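Local structure of D-alanyl-D-alanine carboxypeptidase (Penicillin binding protein) family protein (Francisella tularensis subsp. tularensis, 6OSU) at residues Gly273-Lys278 with Gly297-Ser302; Ala131-Ile136 with Gln141-Leu146; Thr70-Ala75 with Ala180-Ser185; Asp210-Ala215 with Lys250-Gly255. The protein probably removes the terminal D-alanine from cell-wall peptide precursors, as a serine-type D-Ala-D-Ala carboxypeptidase of the peptidase S11 family in peptidoglycan synthesis. One frame throughout, in Å; residues are numbered along the deposited sequence.

Interaction 1 (Gly273-Lys278 with Gly297-Ser302); sequences GADGMK and GERFIS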
loop_
_atom_site.group_PDB
_atom_site.type_symbol
_atom_site.label_atom_id
_atom_site.label_comp_id
_atom_site.label_asym_id
_atom_site.label_seq_id
_atom_site.Cartn_x
_atom_site.Cartn_y
_atom_site.Cartn_z
ATOM N N GLY A 273 5.782 -6.353 -11.422
ATOM C CA GLY A 273 4.595 -6.414 -10.596
ATOM C C GLY A 273 4.331 -5.190 -9.744
ATOM O O GLY A 273 3.350 -5.183 -8.989
ATOM N N ALA A 274 5.167 -4.160 -9.838
ATOM C CA ALA A 274 4.951 -2.935 -9.081
ATOM C C ALA A 274 3.896 -2.079 -9.771
ATOM O O ALA A 274 3.982 -1.823 -10.977
ATOM C CB ALA A 274 6.258 -2.158 -8.941
ATOM N N ASP A 275 2.898 -1.630 -9.005
ATOM C CA ASP A 275 1.847 -0.779 -9.550
ATOM C C ASP A 275 1.645 0.501 -8.749
ATOM O O ASP A 275 0.663 1.214 -8.988
ATOM C CB ASP A 275 0.522 -1.544 -9.650
ATOM C CG ASP A 275 0.185 -2.312 -8.384
ATOM O OD1 ASP A 275 -0.487 -3.360 -8.492
ATOM O OD2 ASP A 275 0.598 -1.883 -7.287
ATOM N N GLY A 276 2.542 0.818 -7.816
ATOM C CA GLY A 276 2.404 2.018 -7.010
ATOM C C GLY A 276 3.708 2.330 -6.312
ATOM O O GLY A 276 4.668 1.559 -6.369
ATOM N N MET A 277 3.732 3.478 -5.638
ATOM C CA MET A 277 2.569 4.352 -5.516
ATOM C C MET A 277 2.948 5.819 -5.746
ATOM O O MET A 277 2.485 6.440 -6.698
ATOM C CB MET A 277 1.921 4.182 -4.134
ATOM C CG MET A 277 0.602 4.915 -3.937
ATOM S SD MET A 277 -0.233 4.515 -2.372
ATOM C CE MET A 277 -1.867 5.181 -2.674
ATOM N N LYS A 278 3.804 6.367 -4.884
ATOM C CA LYS A 278 4.049 7.803 -4.868
ATOM C C LYS A 278 5.433 8.102 -4.310
ATOM O O LYS A 278 5.871 7.476 -3.340
ATOM C CB LYS A 278 2.996 8.529 -4.024
ATOM C CG LYS A 278 3.043 10.042 -4.118
ATOM C CD LYS A 278 2.542 10.505 -5.469
ATOM C CE LYS A 278 2.648 12.013 -5.622
ATOM N NZ LYS A 278 4.057 12.469 -5.782
ATOM N N GLY A 297 -1.032 -13.093 -6.386
ATOM C CA GLY A 297 -2.035 -12.874 -5.360
ATOM C C GLY A 297 -1.495 -12.262 -4.081
ATOM O O GLY A 297 -2.258 -11.878 -3.187
ATOM N N GLU A 298 -0.173 -12.163 -3.981
ATOM C CA GLU A 298 0.495 -11.671 -2.780
ATOM C C GLU A 298 0.994 -10.248 -3.031
ATOM O O GLU A 298 1.923 -10.034 -3.819
ATOM C CB GLU A 298 1.640 -12.604 -2.385
ATOM C CG GLU A 298 2.288 -12.291 -1.051
ATOM C CD GLU A 298 1.504 -12.839 0.133
ATOM O OE1 GLU A 298 0.345 -13.273 -0.051
ATOM O OE2 GLU A 298 2.053 -12.835 1.255
ATOM N N ARG A 299 0.367 -9.278 -2.372
ATOM C CA ARG A 299 0.716 -7.872 -2.509
ATOM C C ARG A 299 1.349 -7.362 -1.223
ATOM O O ARG A 299 0.846 -7.618 -0.124
ATOM C CB ARG A 299 -0.509 -7.014 -2.842
ATOM C CG ARG A 299 -0.249 -5.522 -2.696
ATOM C CD ARG A 299 -1.500 -4.688 -2.874
ATOM N NE ARG A 299 -2.060 -4.822 -4.213
ATOM C CZ ARG A 299 -1.583 -4.203 -5.288
ATOM N NH1 ARG A 299 -0.528 -3.403 -5.189
ATOM N NH2 ARG A 299 -2.160 -4.387 -6.466
ATOM N N PHE A 300 2.448 -6.630 -1.368
ATOM C CA PHE A 300 3.119 -6.004 -0.242
ATOM C C PHE A 300 3.166 -4.497 -0.434
ATOM O O PHE A 300 3.201 -3.996 -1.561
ATOM C CB PHE A 300 4.538 -6.553 -0.056
ATOM C CG PHE A 300 4.583 -7.867 0.665
ATOM C CD1 PHE A 300 4.508 -7.914 2.048
ATOM C CD2 PHE A 300 4.689 -9.057 -0.039
ATOM C CE1 PHE A 300 4.544 -9.123 2.717
ATOM C CE2 PHE A 300 4.726 -10.269 0.622
ATOM C CZ PHE A 300 4.654 -10.305 2.003
ATOM N N ILE A 301 3.164 -3.780 0.683
ATOM C CA ILE A 301 3.275 -2.329 0.702
ATOM C C ILE A 301 4.556 -1.963 1.436
ATOM O O ILE A 301 4.803 -2.450 2.546
ATOM C CB ILE A 301 2.044 -1.688 1.366
ATOM C CG1 ILE A 301 0.804 -1.928 0.502
ATOM C CG2 ILE A 301 2.272 -0.201 1.609
ATOM C CD1 ILE A 301 -0.504 -1.712 1.236
ATOM N N SER A 302 5.377 -1.129 0.810
ATOM C CA SER A 302 6.627 -0.674 1.396
ATOM C C SER A 302 6.655 0.844 1.414
ATOM O O SER A 302 6.248 1.494 0.446
ATOM C CB SER A 302 7.838 -1.199 0.623
ATOM O OG SER A 302 8.256 -2.456 1.121
#
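Arg299 and Asp275 form an end-on salt bridge between two strands that are not direct neighbours. Strand 288-295 runs between them in the sheet, and the two side chains meet from opposite directions. From Arg299 CB the chain is extended at first: CG lies anti to the backbone N (chi1 167°). The chain then bends at chi3. CB, CG and CD stay clear of Gly273-Lys278; the Arg299 side chain also touches Lys294 and Tyr45. Only the guanidinium tip makes the contact. Its NH1 donates to Asp275 OD2 at 2.8 Å in a nearly straight bond of 170°. This bond uses the syn lone pair of OD2. Its NH2 donates to Asp275 OD1, also at 2.8 Å and on the syn side, but somewhat out of the carboxylate plane. The two flat groups are nearly coplanar, 20° apart. Two bonds to two separate oxygens therefore limit rotation of either group. Each group also has a second partner. Tyr194 OH is hydrogen-bonded to Asp275 OD2, and Ser292 OG to Arg299 NH1. Ser292, on the strand in between, is also faced by both Asp275 and Gly276, a classic beta bulge. Further along the strand of Asp275 comes Lys278, predicted to bind substrate, with NZ hydrogen-bonded to Ser124 OG. The sheet is the five-stranded antiparallel one of the penicillin-binding protein/serine beta-lactamase fold. Helix 310-327 packs on it through Phe300 and Ser302, while Met277 and Ile301 rest on helix 176-189.

Interaction 2 (Ala131-Ile136 with Gln141-Leu146); sequences ALAEYI and QAFTDL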
loop_
_atom_site.group_PDB
_atom_site.type_symbol
_atom_site.label_atom_id
_atom_site.label_comp_id
_atom_site.label_asym_id
_atom_site.label_seq_id
_atom_site.Cartn_x
_atom_site.Cartn_y
_atom_site.Cartn_z
ATOM N N ALA A 131 -5.965 22.679 -6.997
ATOM C CA ALA A 131 -7.249 22.878 -7.665
ATOM C C ALA A 131 -8.302 21.911 -7.141
ATOM O O ALA A 131 -9.471 22.283 -6.989
ATOM C CB ALA A 131 -7.087 22.733 -9.177
ATOM N N LEU A 132 -7.911 20.664 -6.862
ATOM C CA LEU A 132 -8.850 19.715 -6.270
ATOM C C LEU A 132 -9.195 20.102 -4.838
ATOM O O LEU A 132 -10.354 19.984 -4.419
ATOM C CB LEU A 132 -8.271 18.301 -6.311
ATOM C CG LEU A 132 -8.229 17.614 -7.675
ATOM C CD1 LEU A 132 -7.320 16.394 -7.630
ATOM C CD2 LEU A 132 -9.630 17.231 -8.119
ATOM N N ALA A 133 -8.205 20.574 -4.078
ATOM C CA ALA A 133 -8.432 20.910 -2.677
ATOM C C ALA A 133 -9.374 22.098 -2.538
ATOM O O ALA A 133 -10.304 22.072 -1.724
ATOM C CB ALA A 133 -7.099 21.192 -1.984
ATOM N N GLU A 134 -9.146 23.154 -3.326
ATOM C CA GLU A 134 -10.022 24.320 -3.273
ATOM C C GLU A 134 -11.467 23.960 -3.597
ATOM O O GLU A 134 -12.395 24.552 -3.036
ATOM C CB GLU A 134 -9.528 25.400 -4.236
ATOM C CG GLU A 134 -8.216 26.061 -3.838
ATOM C CD GLU A 134 -7.822 27.186 -4.783
ATOM O OE1 GLU A 134 -7.966 27.016 -6.014
ATOM O OE2 GLU A 134 -7.380 28.246 -4.291
ATOM N N TYR A 135 -11.680 22.990 -4.488
ATOM C CA TYR A 135 -13.034 22.650 -4.910
ATOM C C TYR A 135 -13.764 21.833 -3.849
ATOM O O TYR A 135 -14.934 22.096 -3.548
ATOM C CB TYR A 135 -12.990 21.889 -6.235
ATOM C CG TYR A 135 -14.354 21.621 -6.822
ATOM C CD1 TYR A 135 -14.956 22.540 -7.671
ATOM C CD2 TYR A 135 -15.043 20.452 -6.525
ATOM C CE1 TYR A 135 -16.206 22.301 -8.209
ATOM C CE2 TYR A 135 -16.294 20.205 -7.059
ATOM C CZ TYR A 135 -16.870 21.133 -7.900
ATOM O OH TYR A 135 -18.117 20.889 -8.434
ATOM N N ILE A 136 -13.087 20.838 -3.276
ATOM C CA ILE A 136 -13.729 19.957 -2.307
ATOM C C ILE A 136 -13.895 20.654 -0.962
ATOM O O ILE A 136 -14.906 20.469 -0.275
ATOM C CB ILE A 136 -12.920 18.653 -2.175
ATOM C CG1 ILE A 136 -12.892 17.903 -3.507
ATOM C CG2 ILE A 136 -13.478 17.775 -1.066
ATOM C CD1 ILE A 136 -11.906 16.753 -3.535
ATOM N N GLN A 141 -6.981 25.600 3.509
ATOM C CA GLN A 141 -6.914 25.388 4.954
ATOM C C GLN A 141 -8.011 24.440 5.420
ATOM O O GLN A 141 -7.753 23.500 6.183
ATOM C CB GLN A 141 -7.014 26.721 5.696
ATOM C CG GLN A 141 -5.791 27.617 5.573
ATOM C CD GLN A 141 -5.842 28.515 4.351
ATOM O OE1 GLN A 141 -6.710 28.364 3.488
ATOM N NE2 GLN A 141 -4.913 29.465 4.277
ATOM N N ALA A 142 -9.248 24.676 4.976
ATOM C CA ALA A 142 -10.344 23.780 5.330
ATOM C C ALA A 142 -10.081 22.363 4.835
ATOM O O ALA A 142 -10.389 21.387 5.528
ATOM C CB ALA A 142 -11.661 24.312 4.769
ATOM N N PHE A 143 -9.503 22.230 3.639
ATOM C CA PHE A 143 -9.199 20.901 3.122
ATOM C C PHE A 143 -8.133 20.218 3.966
ATOM O O PHE A 143 -8.198 19.003 4.193
ATOM C CB PHE A 143 -8.757 20.987 1.662
ATOM C CG PHE A 143 -8.607 19.648 1.000
ATOM C CD1 PHE A 143 -9.696 19.033 0.401
ATOM C CD2 PHE A 143 -7.381 18.998 0.989
ATOM C CE1 PHE A 143 -9.564 17.793 -0.205
ATOM C CE2 PHE A 143 -7.242 17.760 0.387
ATOM C CZ PHE A 143 -8.335 17.154 -0.214
ATOM N N THR A 144 -7.144 20.981 4.437
ATOM C CA THR A 144 -6.125 20.406 5.309
ATOM C C THR A 144 -6.745 19.873 6.594
ATOM O O THR A 144 -6.360 18.802 7.079
ATOM C CB THR A 144 -5.050 21.447 5.618
ATOM O OG1 THR A 144 -4.501 21.942 4.391
ATOM C CG2 THR A 144 -3.932 20.831 6.448
ATOM N N ASP A 145 -7.716 20.607 7.152
ATOM C CA ASP A 145 -8.441 20.118 8.323
ATOM C C ASP A 145 -9.145 18.804 8.021
ATOM O O ASP A 145 -9.151 17.886 8.852
ATOM C CB ASP A 145 -9.454 21.163 8.793
ATOM C CG ASP A 145 -8.801 22.334 9.493
ATOM O OD1 ASP A 145 -7.857 22.101 10.281
ATOM O OD2 ASP A 145 -9.229 23.484 9.256
ATOM N N LEU A 146 -9.744 18.694 6.835
ATOM C CA LEU A 146 -10.361 17.435 6.438
ATOM C C LEU A 146 -9.320 16.325 6.322
ATOM O O LEU A 146 -9.580 15.177 6.705
ATOM C CB LEU A 146 -11.105 17.618 5.120
ATOM C CG LEU A 146 -11.779 16.366 4.569
ATOM C CD1 LEU A 146 -12.961 15.965 5.437
ATOM C CD2 LEU A 146 -12.199 16.612 3.138
#
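Ile136, which packs on Phe143, has its backbone N bonded to Leu132 O at 3.1 Å. No polar bond joins the two segments, and the contact between them is apolar. Its centre is the ring of Phe143. Ala133 CB sits over one face of this ring, 3.9 Å from the centroid of Phe143 and 23° off the ring normal. This is a CH-pi contact. The methyl is displaced toward the rim and comes within 3.7 Å of Phe143 CG. Ile136 approaches differently. Its CB lies at the ring edge, near the plane, 4.0 Å from Phe143 CE1, and its CG2 is equally near that carbon. A chi1 of -172° turns the Phe143 ring away from its own backbone N and toward the other helix. The small Ala133 side chain lets the backbones come close there, with Ala133 CA and Phe143 CA 5.8 Å apart. Around the pair, Thr70 and Ile73 of helix 66-79 also touch the Phe143 ring. Leu146 packs on Ile73 as well. Helices 126-137 and 140-154 follow each other after a very short connection, and they form a pair of packed helices in the helical part of the penicillin-binding protein/serine beta-lactamase fold.

Interaction 3 (Thr70-Ala75 with Ala180-Ser185); sequences TSYIVA and ALLARS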
loop_
_atom_site.group_PDB
_atom_site.type_symbol
_atom_site.label_atom_id
_atom_site.label_comp_id
_atom_site.label_asym_id
_atom_site.label_seq_id
_atom_site.Cartn_x
_atom_site.Cartn_y
_atom_site.Cartn_z
ATOM N N THR A 70 -4.542 13.575 -0.050
ATOM C CA THR A 70 -5.395 14.406 -0.893
ATOM C C THR A 70 -6.094 13.556 -1.945
ATOM O O THR A 70 -7.310 13.663 -2.141
ATOM C CB THR A 70 -4.574 15.518 -1.547
ATOM O OG1 THR A 70 -3.955 16.316 -0.529
ATOM C CG2 THR A 70 -5.466 16.410 -2.398
ATOM N N SER A 71 -5.341 12.682 -2.611
ATOM C CA SER A 71 -5.944 11.766 -3.574
ATOM C C SER A 71 -6.910 10.803 -2.893
ATOM O O SER A 71 -7.933 10.426 -3.474
ATOM C CB SER A 71 -4.851 10.995 -4.310
ATOM O OG SER A 71 -5.419 10.064 -5.213
ATOM N N TYR A 72 -6.591 10.386 -1.665
ATOM C CA TYR A 72 -7.489 9.514 -0.909
ATOM C C TYR A 72 -8.857 10.164 -0.729
ATOM O O TYR A 72 -9.895 9.527 -0.939
ATOM C CB TYR A 72 -6.861 9.189 0.449
ATOM C CG TYR A 72 -7.630 8.207 1.303
ATOM C CD1 TYR A 72 -7.290 6.860 1.317
ATOM C CD2 TYR A 72 -8.683 8.627 2.111
ATOM C CE1 TYR A 72 -7.982 5.957 2.101
ATOM C CE2 TYR A 72 -9.381 7.733 2.898
ATOM C CZ TYR A 72 -9.027 6.400 2.890
ATOM O OH TYR A 72 -9.722 5.509 3.671
ATOM N N ILE A 73 -8.876 11.435 -0.333
ATOM C CA ILE A 73 -10.141 12.123 -0.107
ATOM C C ILE A 73 -10.891 12.328 -1.422
ATOM O O ILE A 73 -12.126 12.257 -1.464
ATOM C CB ILE A 73 -9.878 13.449 0.627
ATOM C CG1 ILE A 73 -9.455 13.166 2.070
ATOM C CG2 ILE A 73 -11.094 14.350 0.566
ATOM C CD1 ILE A 73 -8.953 14.375 2.814
ATOM N N VAL A 74 -10.161 12.570 -2.513
ATOM C CA VAL A 74 -10.797 12.732 -3.820
ATOM C C VAL A 74 -11.525 11.456 -4.221
ATOM O O VAL A 74 -12.667 11.493 -4.692
ATOM C CB VAL A 74 -9.756 13.140 -4.881
ATOM C CG1 VAL A 74 -10.388 13.140 -6.277
ATOM C CG2 VAL A 74 -9.164 14.506 -4.555
ATOM N N ALA A 75 -10.872 10.303 -4.039
ATOM C CA ALA A 75 -11.513 9.033 -4.369
ATOM C C ALA A 75 -12.756 8.808 -3.518
ATOM O O ALA A 75 -13.777 8.316 -4.014
ATOM C CB ALA A 75 -10.528 7.878 -4.186
ATOM N N ALA A 180 1.906 3.462 5.515
ATOM C CA ALA A 180 1.497 2.130 5.081
ATOM C C ALA A 180 0.029 1.878 5.401
ATOM O O ALA A 180 -0.684 1.237 4.618
ATOM C CB ALA A 180 2.385 1.068 5.730
ATOM N N LEU A 181 -0.441 2.372 6.547
ATOM C CA LEU A 181 -1.859 2.253 6.868
ATOM C C LEU A 181 -2.710 2.986 5.841
ATOM O O LEU A 181 -3.726 2.458 5.370
ATOM C CB LEU A 181 -2.121 2.788 8.276
ATOM C CG LEU A 181 -1.592 1.935 9.436
ATOM C CD1 LEU A 181 -1.636 2.704 10.746
ATOM C CD2 LEU A 181 -2.388 0.641 9.558
ATOM N N LEU A 182 -2.300 4.200 5.466
ATOM C CA LEU A 182 -3.031 4.957 4.456
ATOM C C LEU A 182 -3.065 4.207 3.129
ATOM O O LEU A 182 -4.124 4.073 2.504
ATOM C CB LEU A 182 -2.400 6.338 4.281
ATOM C CG LEU A 182 -2.974 7.203 3.157
ATOM C CD1 LEU A 182 -4.460 7.408 3.367
ATOM C CD2 LEU A 182 -2.247 8.541 3.092
ATOM N N ALA A 183 -1.910 3.698 2.691
ATOM C CA ALA A 183 -1.850 2.992 1.415
ATOM C C ALA A 183 -2.755 1.766 1.421
ATOM O O ALA A 183 -3.511 1.539 0.473
ATOM C CB ALA A 183 -0.409 2.597 1.099
ATOM N N ARG A 184 -2.695 0.965 2.489
ATOM C CA ARG A 184 -3.537 -0.228 2.571
ATOM C C ARG A 184 -5.016 0.130 2.484
ATOM O O ARG A 184 -5.783 -0.535 1.777
ATOM C CB ARG A 184 -3.248 -0.992 3.862
ATOM C CG ARG A 184 -4.004 -2.303 3.987
ATOM C CD ARG A 184 -3.628 -3.042 5.267
ATOM N NE ARG A 184 -4.238 -4.368 5.335
ATOM C CZ ARG A 184 -5.127 -4.742 6.250
ATOM N NH1 ARG A 184 -5.511 -3.894 7.196
ATOM N NH2 ARG A 184 -5.625 -5.972 6.226
ATOM N N SER A 185 -5.435 1.179 3.195
ATOM C CA SER A 185 -6.820 1.629 3.095
ATOM C C SER A 185 -7.157 2.065 1.671
ATOM O O SER A 185 -8.259 1.798 1.172
ATOM C CB SER A 185 -7.062 2.770 4.083
ATOM O OG SER A 185 -8.400 3.223 4.020
#
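Tyr72 lays its ring alongside Leu182, with Tyr72 CD1 3.5 Å from Leu182 CD1. The same methyl is also near Tyr72 CG, at 3.9 Å. It meets the ring obliquely, and the two side chains slide past each other in opposite directions. With chi1 at -176° the Tyr72 ring swings out from its helix and across to helix 176-189. The phenol oxygen then reaches the next turn of that helix. There Tyr72 OH and Ser185 OG share a hydrogen bond of 2.7 Å. Ser185 OG lies at the edge of the ring, near its plane. The ring is thus held by an apolar contact near its base and a polar one at its end. Ser185 OG has a second partner within its own helix, Asn189 OD1. Phe190 stacks edge-to-face with Tyr72. The backbones stay well apart, with Tyr72 CA and Leu182 CA separated by 8.3 Å, and side chains span the distance. A further link lies beside this one, where Tyr186 OH is hydrogen-bonded to Ser71 OG. Helix 66-79 carries Lys67, the predicted proton acceptor, close to its start. The contact joins that helix to helix 176-189. Tyr72 also touches Ile154 of helix 140-154. On the far side of helix 66-79, Val74 packs on helices 113-123 and 126-137. Beyond helix 176-189 lies the sheet, where Ala180 and Arg184 touch strand 39-44.

Interaction 4 (Asp210-Ala215 with Lys250-Gly255); sequences DSVSIA and KLFPKG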
loop_
_atom_site.group_PDB
_atom_site.type_symbol
_atom_site.label_atom_id
_atom_site.label_comp_id
_atom_site.label_asym_id
_atom_site.label_seq_id
_atom_site.Cartn_x
_atom_site.Cartn_y
_atom_site.Cartn_z
ATOM N N ASP A 210 -6.262 19.293 -21.875
ATOM C CA ASP A 210 -6.727 17.915 -21.800
ATOM C C ASP A 210 -5.554 16.999 -22.120
ATOM O O ASP A 210 -4.532 17.435 -22.653
ATOM C CB ASP A 210 -7.894 17.654 -22.757
ATOM C CG ASP A 210 -8.662 16.393 -22.407
ATOM O OD1 ASP A 210 -9.784 16.507 -21.871
ATOM O OD2 ASP A 210 -8.134 15.286 -22.644
ATOM N N SER A 211 -5.713 15.725 -21.789
ATOM C CA SER A 211 -4.658 14.742 -21.978
ATOM C C SER A 211 -4.936 13.867 -23.198
ATOM O O SER A 211 -6.009 13.911 -23.805
ATOM C CB SER A 211 -4.505 13.875 -20.726
ATOM O OG SER A 211 -5.714 13.203 -20.425
ATOM N N VAL A 212 -3.936 13.070 -23.561
ATOM C CA VAL A 212 -4.049 12.093 -24.636
ATOM C C VAL A 212 -3.486 10.774 -24.133
ATOM O O VAL A 212 -2.441 10.748 -23.476
ATOM C CB VAL A 212 -3.313 12.544 -25.917
ATOM C CG1 VAL A 212 -3.427 11.479 -27.002
ATOM C CG2 VAL A 212 -3.864 13.866 -26.415
ATOM N N SER A 213 -4.193 9.684 -24.424
ATOM C CA SER A 213 -3.723 8.353 -24.065
ATOM C C SER A 213 -2.309 8.123 -24.584
ATOM O O SER A 213 -1.977 8.491 -25.713
ATOM C CB SER A 213 -4.671 7.295 -24.635
ATOM O OG SER A 213 -3.967 6.123 -25.014
ATOM N N ILE A 214 -1.471 7.520 -23.737
ATOM C CA ILE A 214 -0.118 7.169 -24.161
ATOM C C ILE A 214 -0.168 6.186 -25.323
ATOM O O ILE A 214 0.667 6.234 -26.237
ATOM C CB ILE A 214 0.686 6.615 -22.969
ATOM C CG1 ILE A 214 1.028 7.742 -21.991
ATOM C CG2 ILE A 214 1.951 5.912 -23.437
ATOM C CD1 ILE A 214 1.957 7.321 -20.873
ATOM N N ALA A 215 -1.158 5.289 -25.317
ATOM C CA ALA A 215 -1.336 4.374 -26.437
ATOM C C ALA A 215 -1.661 5.129 -27.719
ATOM O O ALA A 215 -1.190 4.760 -28.801
ATOM C CB ALA A 215 -2.431 3.356 -26.119
ATOM N N LYS A 250 -6.697 15.234 -34.884
ATOM C CA LYS A 250 -7.569 15.801 -33.859
ATOM C C LYS A 250 -6.938 15.730 -32.473
ATOM O O LYS A 250 -7.052 16.679 -31.689
ATOM C CB LYS A 250 -8.919 15.079 -33.857
ATOM C CG LYS A 250 -9.917 15.637 -32.852
ATOM C CD LYS A 250 -11.094 14.692 -32.647
ATOM C CE LYS A 250 -11.940 14.560 -33.903
ATOM N NZ LYS A 250 -12.839 15.732 -34.097
ATOM N N LEU A 251 -6.276 14.616 -32.153
ATOM C CA LEU A 251 -5.654 14.463 -30.842
ATOM C C LEU A 251 -4.361 15.258 -30.728
ATOM O O LEU A 251 -4.028 15.740 -29.639
ATOM C CB LEU A 251 -5.383 12.986 -30.557
ATOM C CG LEU A 251 -6.606 12.070 -30.502
ATOM C CD1 LEU A 251 -6.181 10.612 -30.391
ATOM C CD2 LEU A 251 -7.513 12.460 -29.346
ATOM N N PHE A 252 -3.625 15.400 -31.828
ATOM C CA PHE A 252 -2.388 16.176 -31.865
ATOM C C PHE A 252 -2.498 17.182 -32.999
ATOM O O PHE A 252 -1.968 16.956 -34.096
ATOM C CB PHE A 252 -1.167 15.274 -32.055
ATOM C CG PHE A 252 -1.006 14.233 -30.987
ATOM C CD1 PHE A 252 -0.371 14.537 -29.793
ATOM C CD2 PHE A 252 -1.479 12.946 -31.181
ATOM C CE1 PHE A 252 -0.215 13.575 -28.808
ATOM C CE2 PHE A 252 -1.325 11.982 -30.203
ATOM C CZ PHE A 252 -0.691 12.298 -29.015
ATOM N N PRO A 253 -3.190 18.307 -32.775
ATOM C CA PRO A 253 -3.307 19.326 -33.830
ATOM C C PRO A 253 -1.956 19.911 -34.211
ATOM O O PRO A 253 -0.924 19.449 -33.721
ATOM C CB PRO A 253 -4.223 20.384 -33.199
ATOM C CG PRO A 253 -4.949 19.660 -32.102
ATOM C CD PRO A 253 -3.968 18.660 -31.576
ATOM N N LYS A 254 -1.935 20.915 -35.078
ATOM C CA LYS A 254 -0.690 21.541 -35.503
ATOM C C LYS A 254 -0.508 22.857 -34.756
ATOM O O LYS A 254 -1.306 23.787 -34.921
ATOM C CB LYS A 254 -0.676 21.760 -37.017
ATOM C CG LYS A 254 -0.608 20.459 -37.812
ATOM C CD LYS A 254 -0.316 20.687 -39.291
ATOM C CE LYS A 254 -1.592 20.865 -40.099
ATOM N NZ LYS A 254 -1.422 20.367 -41.492
ATOM N N GLY A 255 0.538 22.932 -33.933
ATOM C CA GLY A 255 0.834 24.118 -33.160
ATOM C C GLY A 255 0.397 24.063 -31.711
ATOM O O GLY A 255 0.740 24.974 -30.946
#
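Val212 packs tightly on Phe252 and only loosely on Leu251. The close part is one methyl against the far end of a ring: Val212 CG1 lies 3.5 Å from Phe252 CZ and 3.9 Å from Phe252 CE2. It meets the ring obliquely. The Val212 chi1 of 179° places CG1 opposite the backbone N and points it at the ring. Phe252 is buried. Its side chain also touches Val203 of strand 201-205, Pro222 and Arg217, and its ring meets that of Phe258. On this buried side, Phe252 O is hydrogen-bonded to Ser234 OG. Val212 also has a backbone bond to Val203. Strand 210-212 is an outer strand of a small three-stranded antiparallel sheet, completed by 201-205 and 258-262. Just after it, Ser213 is the N-cap of helix 214-220, its OG hydrogen-bonded to Asp216 N. Phe252 is where the chain leaves helix 242-251. The contact therefore joins a strand-to-helix turn to the end of a second helix, and the disulfide Cys220-Cys248 links the same two helices. The Leu251 side is looser. Its CB is 4.3 Å from Val212 CG1, and Val212 CG2 is nearer to the backbone Leu251 O, at 3.7 Å. Leu251 is partly exposed to solvent and also touches Asp216.

Interactions 1, 2 and 3 make one packed series, while interaction 4 stands apart. Interaction 3 is the middle member. Its helix 66-79 meets interaction 2, with Thr70 CG2 3.6 Å from Phe143 CE2. Its helix 176-189 meets the sheet of interaction 1, where Arg184 CA is 3.6 Å from Ile301 CD1. Interactions 1 and 2 do not touch, and their centres are about 28 Å apart. The predicted active site lies near this series. The side chain of Leu182 is about 9 Å from those of Lys67 and Lys278, and the side chain of Phe143 is about 9 Å from that of Lys67. Interaction 4 lies about 30 Å from each of the others, centre to centre, away from these residues.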